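Local coordinates for uncharacterized protein (Parabacteroides merdae, PDB 4MXN) that is a putative glycosyl hydrolase of family 28 and probably cleaves glycosidic bonds in a polysaccharide, at residues I57-R62 against R77-A82; Y63-I68 against A82-V87; A86-Y91 against S123-A128; I118-S123 against T165-A170. All blocks are in the same frame, centred on the assembly; numbering follows the deposited sequence.

In the fold
The four contacts follow a right-handed parallel beta-helix, the fold of family 28, from coil to coil. Contacts 1 and 2 join the same two neighbouring coils. Contact 1 spans the corner between two walls, and contact 2 lies on the second wall. They share A82, their centres lie about 11 Å apart, and G61 O meets V83 N at 2.9 Å. Contact 4 continues the pairing of the second wall on the next coils. Strand 118-120 lies beside strand 82-86, with L84 N to I118 O at 2.8 Å, and the centres of contacts 2 and 4 are about 10 Å apart. Contact 3 lies beyond this wall: where strand 82-86 ends, its loop packs on helix 123-136.

Contact 1. Residues I57-R62 against R77-A82; sequences IFYVGR and RIEEGA
I57 and R77 lie side by side and point the same way from two adjacent parallel strands. The methyl CD1 of I57 rests on the aliphatic part of R77, 3.6 Å from R77 CG. I57 CG2 approaches the carboxylate of E79 instead. It is also in van der Waals range of one face of the Y59 ring, near the rim. The Y59 ring and the E79 chain cross at a slant, with CD1 of Y59 3.8 Å from CG of E79. Ring and carboxylate planes are 43° apart.

R77 holds E79 side-on through two nitrogens. R77 NE meets E79 OE2 at 3.1 Å, close to the guanidinium plane. R77 NH2 meets E79 OE1, also at 3.1 Å, on the syn lone pair of that oxygen. The E79 chain is bent at chi2 (-62°), which folds the carboxylate back toward R77. This salt bridge from the strand end to the turn fixes the rotation of both groups beside I57.

F58 points to the other face of the sheet, with I78 and A82. Its ring has R77 O at the edge, in the ring plane. The backbones are tied by F58 N to R77 O and by E79 N to F58 O, both 2.9 Å. A type II turn from E79 to A82 then shifts the pairing by one residue. Beyond it G61 N makes a weak bond to G81 O at 3.3 Å.

Such stacking of parallel strands from successive coils is the hallmark of the parallel beta-helix. Strand 21-23 flanks strand 54-58 on its other edge. On the face of F58 and I78, F58 packs edge-to-face with Y63 and meets L84 of strand 82-86. I78 bonds through its backbone to G114 of strand 111-114.

Contact 2. Residues Y63-I68 against A82-V87; sequences YLTGSI and AVLVAV
Y63 N to V83 O and V85 N to Y63 O, both 2.8 Å, open a run of four backbone bonds between parallel strands. T65 N to V85 O and V87 N to T65 O complete it. The bonds alternate in geometry. Those to V83 O and V85 O run almost straight on from the carbonyl, whereas V85 N and V87 N sit above the carbonyl planes of Y63 and T65. A CA-H...O contact from L64 CA to V85 O, 3.4 Å, adds to the pairing.

The side-chain hydroxyl T65 OG1 donates to G66 O at 2.8 Å. With OG1 anti to the backbone N (chi1 -170°), T65 CG2 is left to meet L84, 3.7 Å from L84 CG. I68 reaches the same leucine tip to tip, I68 CD1 to L84 CD2 at 3.9 Å. Y63 and L84 share this face, and the Y63 ring has A82 CB at its edge, 4.2 Å from CE1.

On the other face L64 crosses V87 at about a right angle. L64 CD1 lies 3.8 Å from V87 CA and also touches V85 CG1.

The inner face is thus mostly apolar, lined by Y63, L84, I68 and the methyl of T65, whose hydroxyl is taken up by G66 O. Polar demand across the contact is met mainly by the backbone, as in parallel beta-helices, where successive coils stack through main-chain bonds.

Contact 3. Residues A86-Y91 against S123-A128; sequences AVPSVY and SIAVRA
V126 CG2 and P88 meet where the loop after strand 82-86 touches the first turn of helix 123-136. The methyl CG2 of V126 lies 3.6 Å from V87 O and 3.9 Å from P88 CA. It also reaches A86 CB at 4.1 Å, which makes this one methyl the centre of three contacts. The torsion explains why: CG1 of V126 is anti to the backbone N (chi1 167°), which leaves CG2 beside that nitrogen, on the side of the loop. Next to it, P88 CB rests against A125 CB at 3.6 Å. P88 touches the small alanine through CB, and the backbones come close here, with P88 CA 4.2 Å from V126 CA. The contact is small and apolar, and contains no polar bond between the two segments.

The loop is shaped in part by its own backbone. P88 is the centre of an inverse gamma turn, closed by a weak bond from S89 N to V87 O at 2.8 Å. V87 O, the acceptor of the turn, also lies against V126 CG2. The helix is regular from the start, as R127 N bonds to S123 O at 2.8 Å and A128 N to I124 O. Further along the loop, V90 N is bonded to S129 OG, and Y91 OH to Q133 OE1, which fasten the 3-10 segment to later turns of the helix.

At one end A86 pairs through its backbone with D120, at the end of strand 118-120. V90 packs between helix 123-136 and helix 143-146, and the loop so joins the wall of the beta-helix to both.

Contact 4. Residues I118-S123 against T165-A170; sequences IIDGRS and TLQDAA
The D168 carboxylate is approached by S123 from above its plane at both oxygens. S123 OG donates to D168 OD1 in a very short bond, 2.5 Å, and S123 N meets D168 OD2 at 3.0 Å, 63° out of the plane. OG of S123 lies between the backbone N and the carbonyl carbon (chi1 70°), within reach of D168 OD1, which also accepts from A193 N. The D120 carboxylate and the Q167 amide are turned 74° against each other. The nearest approach, D120 OD2 to Q167 NE2 at 3.7 Å, is too long for a bond. R122 N meets D120 OD1 from above the carboxylate plane. This Asx turn bends the chain toward the helix, with R122 as its N-cap residue.

The two acids come close, D120 OD1 to D168 OD2 at 4.2 Å. A water lies between these two oxygens, but its very short approach to D120 is doubtful.

Straight backbone bonds join the strands: I119 N to T165 O, Q167 N to I119 O at 2.8 Å, and G121 N to Q167 O. G121 CA lies 3.2 Å from D168 O, a close backbone approach. Among apolar groups, I119 and L166 lie side by side, I119 CD1 to L166 CD2 at 3.7 Å. I118 and T165 do the same on the face that carries D120 and Q167.

Parallel strands stacked coil on coil mark the beta-helix. Strand 118-120 is flanked by strand 82-86, through I118 and D120 with L84. On the far side T165, L166 and Q167 touch strand 182-190. Beyond the strands, A170 O accepts from R127 NH1 of helix 123-136.

Contact 1. Residues I57-R62 against R77-A82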
# COMPACT_ATOMS: atom_id res chain seq x y z
N ILE A 57 -10.73 7.53 -8.71
CA ILE A 57 -9.64 8.19 -9.43
C ILE A 57 -9.10 9.42 -8.72
O ILE A 57 -9.83 10.39 -8.53
CB ILE A 57 -10.06 8.57 -10.89
CG1 ILE A 57 -10.87 7.47 -11.64
CG2 ILE A 57 -8.88 9.14 -11.72
CD1 ILE A 57 -10.20 6.16 -11.94
N PHE A 58 -7.79 9.40 -8.44
CA PHE A 58 -7.03 10.52 -7.87
C PHE A 58 -6.29 11.11 -9.07
O PHE A 58 -5.35 10.47 -9.55
CB PHE A 58 -6.07 10.04 -6.75
CG PHE A 58 -6.72 9.54 -5.49
CD1 PHE A 58 -7.27 8.27 -5.42
CD2 PHE A 58 -6.75 10.33 -4.34
CE1 PHE A 58 -7.89 7.81 -4.25
CE2 PHE A 58 -7.36 9.87 -3.17
CZ PHE A 58 -7.91 8.61 -3.13
N TYR A 59 -6.74 12.24 -9.62
CA TYR A 59 -6.15 12.68 -10.90
C TYR A 59 -4.84 13.46 -10.81
O TYR A 59 -3.95 13.17 -11.62
CB TYR A 59 -7.15 13.45 -11.79
CG TYR A 59 -7.33 12.80 -13.15
CD1 TYR A 59 -6.23 12.38 -13.90
CD2 TYR A 59 -8.60 12.59 -13.69
CE1 TYR A 59 -6.39 11.76 -15.14
CE2 TYR A 59 -8.77 11.98 -14.93
CZ TYR A 59 -7.66 11.58 -15.66
OH TYR A 59 -7.82 10.98 -16.89
N VAL A 60 -4.71 14.46 -9.90
CA VAL A 60 -3.50 15.27 -9.79
C VAL A 60 -3.48 15.95 -8.40
O VAL A 60 -4.54 16.12 -7.79
CB VAL A 60 -3.38 16.30 -10.97
CG1 VAL A 60 -4.26 17.54 -10.76
CG2 VAL A 60 -1.92 16.69 -11.23
N GLY A 61 -2.30 16.33 -7.93
CA GLY A 61 -2.15 16.98 -6.63
C GLY A 61 -1.73 16.02 -5.53
O GLY A 61 -1.46 14.84 -5.79
N ARG A 62 -1.67 16.53 -4.28
CA ARG A 62 -1.24 15.76 -3.11
C ARG A 62 -2.42 15.46 -2.21
O ARG A 62 -3.14 16.38 -1.82
CB ARG A 62 -0.16 16.54 -2.31
CG ARG A 62 1.14 16.79 -3.08
CD ARG A 62 2.19 17.53 -2.25
NE ARG A 62 2.61 16.79 -1.05
CZ ARG A 62 3.50 15.81 -1.04
NH1 ARG A 62 4.07 15.40 -2.17
NH2 ARG A 62 3.82 15.20 0.10
N ARG A 77 -7.15 4.31 -8.29
CA ARG A 77 -6.19 4.75 -9.29
C ARG A 77 -5.53 6.04 -8.82
O ARG A 77 -6.22 7.02 -8.58
CB ARG A 77 -6.86 4.98 -10.66
CG ARG A 77 -7.59 3.76 -11.26
CD ARG A 77 -6.75 2.97 -12.22
NE ARG A 77 -6.05 3.82 -13.20
CZ ARG A 77 -5.07 3.38 -13.97
NH1 ARG A 77 -4.69 2.10 -13.91
NH2 ARG A 77 -4.46 4.20 -14.81
N ILE A 78 -4.20 6.04 -8.71
CA ILE A 78 -3.41 7.22 -8.36
C ILE A 78 -2.72 7.60 -9.66
O ILE A 78 -1.77 6.95 -10.06
CB ILE A 78 -2.43 6.97 -7.17
CG1 ILE A 78 -3.23 6.42 -5.95
CG2 ILE A 78 -1.70 8.28 -6.79
CD1 ILE A 78 -2.53 5.42 -5.18
N GLU A 79 -3.28 8.58 -10.40
CA GLU A 79 -2.76 8.87 -11.73
C GLU A 79 -1.43 9.61 -11.66
O GLU A 79 -1.05 10.11 -10.60
CB GLU A 79 -3.78 9.63 -12.58
CG GLU A 79 -5.12 8.91 -12.75
CD GLU A 79 -5.18 7.56 -13.43
OE1 GLU A 79 -4.22 7.17 -14.13
OE2 GLU A 79 -6.23 6.89 -13.29
N GLU A 80 -0.69 9.64 -12.81
CA GLU A 80 0.59 10.32 -12.91
C GLU A 80 0.41 11.77 -12.46
O GLU A 80 -0.55 12.42 -12.86
CB GLU A 80 1.16 10.24 -14.33
CG GLU A 80 2.67 10.38 -14.32
CD GLU A 80 3.39 10.12 -15.63
OE1 GLU A 80 2.98 10.71 -16.66
OE2 GLU A 80 4.40 9.39 -15.62
N GLY A 81 1.28 12.23 -11.59
CA GLY A 81 1.17 13.59 -11.06
C GLY A 81 0.39 13.65 -9.76
O GLY A 81 0.36 14.71 -9.11
N ALA A 82 -0.28 12.54 -9.36
CA ALA A 82 -1.00 12.48 -8.08
C ALA A 82 -0.15 11.76 -7.05
O ALA A 82 0.60 10.84 -7.39
CB ALA A 82 -2.35 11.77 -8.23

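Contact 2. Residues Y63-I68 against A82-V87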
# COMPACT_ATOMS: atom_id res chain seq x y z
N TYR A 63 -2.64 14.19 -1.86
CA TYR A 63 -3.78 13.80 -1.05
C TYR A 63 -3.30 13.20 0.26
O TYR A 63 -2.79 12.08 0.30
CB TYR A 63 -4.67 12.80 -1.81
CG TYR A 63 -5.22 13.34 -3.12
CD1 TYR A 63 -4.52 13.17 -4.32
CD2 TYR A 63 -6.48 13.93 -3.18
CE1 TYR A 63 -5.03 13.62 -5.53
CE2 TYR A 63 -7.02 14.35 -4.40
CZ TYR A 63 -6.29 14.21 -5.56
OH TYR A 63 -6.81 14.63 -6.76
N LEU A 64 -3.45 13.96 1.34
CA LEU A 64 -3.06 13.52 2.68
C LEU A 64 -4.05 12.48 3.17
O LEU A 64 -5.25 12.67 3.01
CB LEU A 64 -3.02 14.73 3.63
CG LEU A 64 -2.34 14.51 5.00
CD1 LEU A 64 -0.83 14.35 4.86
CD2 LEU A 64 -2.64 15.71 5.92
N THR A 65 -3.55 11.39 3.77
CA THR A 65 -4.45 10.34 4.26
C THR A 65 -3.83 9.48 5.35
O THR A 65 -2.60 9.35 5.45
CB THR A 65 -4.90 9.41 3.08
OG1 THR A 65 -5.95 8.55 3.53
CG2 THR A 65 -3.77 8.55 2.52
N GLY A 66 -4.72 8.86 6.11
CA GLY A 66 -4.40 7.79 7.04
C GLY A 66 -4.73 6.48 6.33
O GLY A 66 -4.85 6.45 5.10
N SER A 67 -4.93 5.40 7.10
CA SER A 67 -5.24 4.07 6.54
C SER A 67 -6.59 4.01 5.86
O SER A 67 -7.62 4.39 6.42
CB SER A 67 -5.14 3.00 7.62
OG SER A 67 -3.78 2.87 7.98
N ILE A 68 -6.57 3.51 4.62
CA ILE A 68 -7.75 3.30 3.77
C ILE A 68 -8.01 1.82 3.65
O ILE A 68 -7.09 1.07 3.31
CB ILE A 68 -7.54 3.93 2.36
CG1 ILE A 68 -7.21 5.44 2.42
CG2 ILE A 68 -8.72 3.62 1.42
CD1 ILE A 68 -6.33 5.95 1.23
N ALA A 82 -0.28 12.54 -9.36
CA ALA A 82 -1.00 12.48 -8.08
C ALA A 82 -0.15 11.76 -7.05
O ALA A 82 0.60 10.84 -7.39
CB ALA A 82 -2.35 11.77 -8.23
N VAL A 83 -0.22 12.22 -5.80
CA VAL A 83 0.52 11.56 -4.71
C VAL A 83 -0.46 11.30 -3.58
O VAL A 83 -1.14 12.24 -3.16
CB VAL A 83 1.74 12.38 -4.19
CG1 VAL A 83 2.57 11.56 -3.18
CG2 VAL A 83 2.62 12.93 -5.31
N LEU A 84 -0.50 10.05 -3.07
CA LEU A 84 -1.24 9.67 -1.86
C LEU A 84 -0.20 9.75 -0.72
O LEU A 84 0.77 8.99 -0.74
CB LEU A 84 -1.86 8.27 -2.03
CG LEU A 84 -2.99 7.89 -1.07
CD1 LEU A 84 -4.20 8.87 -1.18
CD2 LEU A 84 -3.45 6.47 -1.32
N VAL A 85 -0.29 10.75 0.17
CA VAL A 85 0.76 10.95 1.17
C VAL A 85 0.29 10.59 2.59
O VAL A 85 -0.78 10.97 3.03
CB VAL A 85 1.39 12.38 1.09
CG1 VAL A 85 0.35 13.50 1.09
CG2 VAL A 85 2.44 12.61 2.18
N ALA A 86 1.11 9.84 3.30
CA ALA A 86 0.84 9.46 4.68
C ALA A 86 0.91 10.67 5.61
O ALA A 86 1.86 11.46 5.57
CB ALA A 86 1.87 8.43 5.13
N VAL A 87 -0.10 10.80 6.48
CA VAL A 87 -0.12 11.80 7.55
C VAL A 87 0.89 11.32 8.63
O VAL A 87 0.92 10.13 8.90
CB VAL A 87 -1.56 11.99 8.10
CG1 VAL A 87 -2.12 10.71 8.72
CG2 VAL A 87 -1.63 13.16 9.08

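Contact 3. Residues A86-Y91 against S123-A128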
# COMPACT_ATOMS: atom_id res chain seq x y z
N ALA A 86 1.11 9.84 3.30
CA ALA A 86 0.84 9.46 4.68
C ALA A 86 0.91 10.67 5.61
O ALA A 86 1.86 11.46 5.57
CB ALA A 86 1.87 8.43 5.13
N VAL A 87 -0.10 10.80 6.48
CA VAL A 87 -0.12 11.80 7.55
C VAL A 87 0.89 11.32 8.63
O VAL A 87 0.92 10.13 8.90
CB VAL A 87 -1.56 11.99 8.10
CG1 VAL A 87 -2.12 10.71 8.72
CG2 VAL A 87 -1.63 13.16 9.08
N PRO A 88 1.76 12.19 9.22
CA PRO A 88 2.76 11.69 10.19
C PRO A 88 2.14 11.54 11.58
O PRO A 88 2.50 12.26 12.50
CB PRO A 88 3.84 12.78 10.16
CG PRO A 88 3.13 14.03 9.79
CD PRO A 88 1.92 13.64 8.96
N SER A 89 1.17 10.61 11.69
CA SER A 89 0.38 10.43 12.89
C SER A 89 0.06 8.95 13.10
O SER A 89 -0.76 8.37 12.35
CB SER A 89 -0.90 11.27 12.76
OG SER A 89 -1.78 11.11 13.85
N VAL A 90 0.69 8.34 14.13
CA VAL A 90 0.54 6.90 14.44
C VAL A 90 -0.93 6.48 14.59
O VAL A 90 -1.32 5.44 14.07
CB VAL A 90 1.38 6.46 15.70
CG1 VAL A 90 1.08 7.31 16.94
CG2 VAL A 90 1.21 4.97 16.00
N TYR A 91 -1.75 7.31 15.27
CA TYR A 91 -3.15 6.97 15.55
C TYR A 91 -4.08 7.08 14.32
O TYR A 91 -5.21 6.58 14.37
CB TYR A 91 -3.67 7.83 16.71
CG TYR A 91 -2.89 7.60 17.99
CD1 TYR A 91 -2.48 6.32 18.36
CD2 TYR A 91 -2.51 8.67 18.80
CE1 TYR A 91 -1.72 6.11 19.51
CE2 TYR A 91 -1.79 8.46 19.98
CZ TYR A 91 -1.40 7.18 20.34
OH TYR A 91 -0.73 6.95 21.51
N SER A 123 8.28 7.93 5.90
CA SER A 123 8.80 7.03 6.91
C SER A 123 9.40 7.70 8.16
O SER A 123 9.04 7.29 9.25
CB SER A 123 9.83 6.08 6.30
OG SER A 123 11.03 6.73 5.94
N ILE A 124 10.29 8.70 8.01
CA ILE A 124 10.95 9.32 9.17
C ILE A 124 9.91 10.00 10.07
O ILE A 124 9.88 9.71 11.27
CB ILE A 124 12.12 10.27 8.77
CG1 ILE A 124 13.26 9.43 8.08
CG2 ILE A 124 12.64 11.11 9.99
CD1 ILE A 124 14.54 10.10 7.77
N ALA A 125 9.06 10.83 9.50
CA ALA A 125 8.03 11.55 10.27
C ALA A 125 6.98 10.62 10.87
O ALA A 125 6.58 10.82 12.02
CB ALA A 125 7.36 12.60 9.39
N VAL A 126 6.56 9.57 10.13
CA VAL A 126 5.56 8.58 10.61
C VAL A 126 6.17 7.75 11.76
O VAL A 126 5.53 7.59 12.81
CB VAL A 126 5.02 7.69 9.45
CG1 VAL A 126 4.25 6.48 9.99
CG2 VAL A 126 4.14 8.50 8.50
N ARG A 127 7.41 7.24 11.58
CA ARG A 127 8.09 6.44 12.62
C ARG A 127 8.39 7.28 13.88
O ARG A 127 8.31 6.74 14.99
CB ARG A 127 9.37 5.79 12.09
CG ARG A 127 9.06 4.68 11.08
CD ARG A 127 10.32 4.06 10.47
NE ARG A 127 11.06 3.25 11.43
CZ ARG A 127 10.87 1.96 11.62
NH1 ARG A 127 9.94 1.30 10.93
NH2 ARG A 127 11.59 1.31 12.52
N ALA A 128 8.68 8.59 13.72
CA ALA A 128 8.95 9.48 14.87
C ALA A 128 7.69 9.66 15.71
O ALA A 128 7.77 9.75 16.94
CB ALA A 128 9.48 10.83 14.39

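Contact 4. Residues I118-S123 against T165-A170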
# COMPACT_ATOMS: atom_id res chain seq x y z
N ILE A 118 2.11 8.14 -7.12
CA ILE A 118 2.97 7.73 -6.01
C ILE A 118 2.16 7.56 -4.73
O ILE A 118 1.21 8.31 -4.48
CB ILE A 118 4.10 8.82 -5.80
CG1 ILE A 118 5.02 8.96 -7.04
CG2 ILE A 118 4.94 8.62 -4.50
CD1 ILE A 118 5.85 10.32 -7.12
N ILE A 119 2.54 6.56 -3.92
CA ILE A 119 2.10 6.36 -2.54
C ILE A 119 3.35 6.66 -1.70
O ILE A 119 4.36 5.95 -1.84
CB ILE A 119 1.47 4.99 -2.22
CG1 ILE A 119 0.39 4.62 -3.25
CG2 ILE A 119 0.90 5.01 -0.78
CD1 ILE A 119 -0.28 3.16 -3.06
N ASP A 120 3.32 7.76 -0.93
CA ASP A 120 4.46 8.27 -0.15
C ASP A 120 4.26 8.01 1.34
O ASP A 120 3.37 8.59 1.98
CB ASP A 120 4.65 9.79 -0.41
CG ASP A 120 5.87 10.45 0.24
OD1 ASP A 120 6.53 9.80 1.09
OD2 ASP A 120 6.13 11.63 -0.06
N GLY A 121 5.14 7.16 1.88
CA GLY A 121 5.07 6.71 3.27
C GLY A 121 5.55 7.66 4.34
O GLY A 121 5.25 7.44 5.52
N ARG A 122 6.33 8.70 3.96
CA ARG A 122 6.90 9.69 4.90
C ARG A 122 7.48 8.99 6.14
O ARG A 122 7.19 9.36 7.27
CB ARG A 122 5.83 10.73 5.30
CG ARG A 122 5.37 11.58 4.11
CD ARG A 122 5.07 13.00 4.48
NE ARG A 122 6.21 13.73 5.05
CZ ARG A 122 6.14 14.45 6.17
NH1 ARG A 122 5.00 14.53 6.85
NH2 ARG A 122 7.21 15.09 6.61
N SER A 123 8.28 7.93 5.90
CA SER A 123 8.80 7.03 6.91
C SER A 123 9.40 7.70 8.16
O SER A 123 9.04 7.29 9.25
CB SER A 123 9.83 6.08 6.30
OG SER A 123 11.03 6.73 5.94
N THR A 165 4.16 3.93 -7.96
CA THR A 165 5.46 4.08 -7.33
C THR A 165 5.19 4.04 -5.83
O THR A 165 4.40 4.84 -5.33
CB THR A 165 6.20 5.35 -7.83
OG1 THR A 165 6.62 5.13 -9.19
CG2 THR A 165 7.42 5.68 -6.97
N LEU A 166 5.81 3.09 -5.14
CA LEU A 166 5.68 2.91 -3.69
C LEU A 166 6.92 3.51 -3.09
O LEU A 166 8.03 3.01 -3.33
CB LEU A 166 5.50 1.40 -3.36
CG LEU A 166 4.25 0.76 -3.97
CD1 LEU A 166 4.17 -0.71 -3.65
CD2 LEU A 166 2.98 1.49 -3.52
N GLN A 167 6.77 4.63 -2.41
CA GLN A 167 7.92 5.37 -1.95
C GLN A 167 7.99 5.56 -0.45
O GLN A 167 7.04 6.03 0.19
CB GLN A 167 7.91 6.74 -2.63
CG GLN A 167 9.01 7.72 -2.24
CD GLN A 167 8.93 8.97 -3.08
OE1 GLN A 167 9.22 8.96 -4.27
NE2 GLN A 167 8.45 10.04 -2.49
N ASP A 168 9.20 5.31 0.09
CA ASP A 168 9.59 5.63 1.47
C ASP A 168 8.61 5.08 2.50
O ASP A 168 8.15 5.78 3.39
CB ASP A 168 9.74 7.16 1.61
CG ASP A 168 10.32 7.64 2.92
OD1 ASP A 168 11.27 6.99 3.42
OD2 ASP A 168 9.83 8.67 3.44
N ALA A 169 8.33 3.79 2.37
CA ALA A 169 7.46 3.04 3.25
C ALA A 169 7.93 3.17 4.71
O ALA A 169 9.13 3.08 4.98
CB ALA A 169 7.47 1.57 2.84
N ALA A 170 6.96 3.39 5.65
CA ALA A 170 7.24 3.50 7.08
C ALA A 170 7.61 2.14 7.66
O ALA A 170 8.19 2.06 8.74
CB ALA A 170 6.04 4.06 7.81
O HOH W 1 8.69 10.67 1.82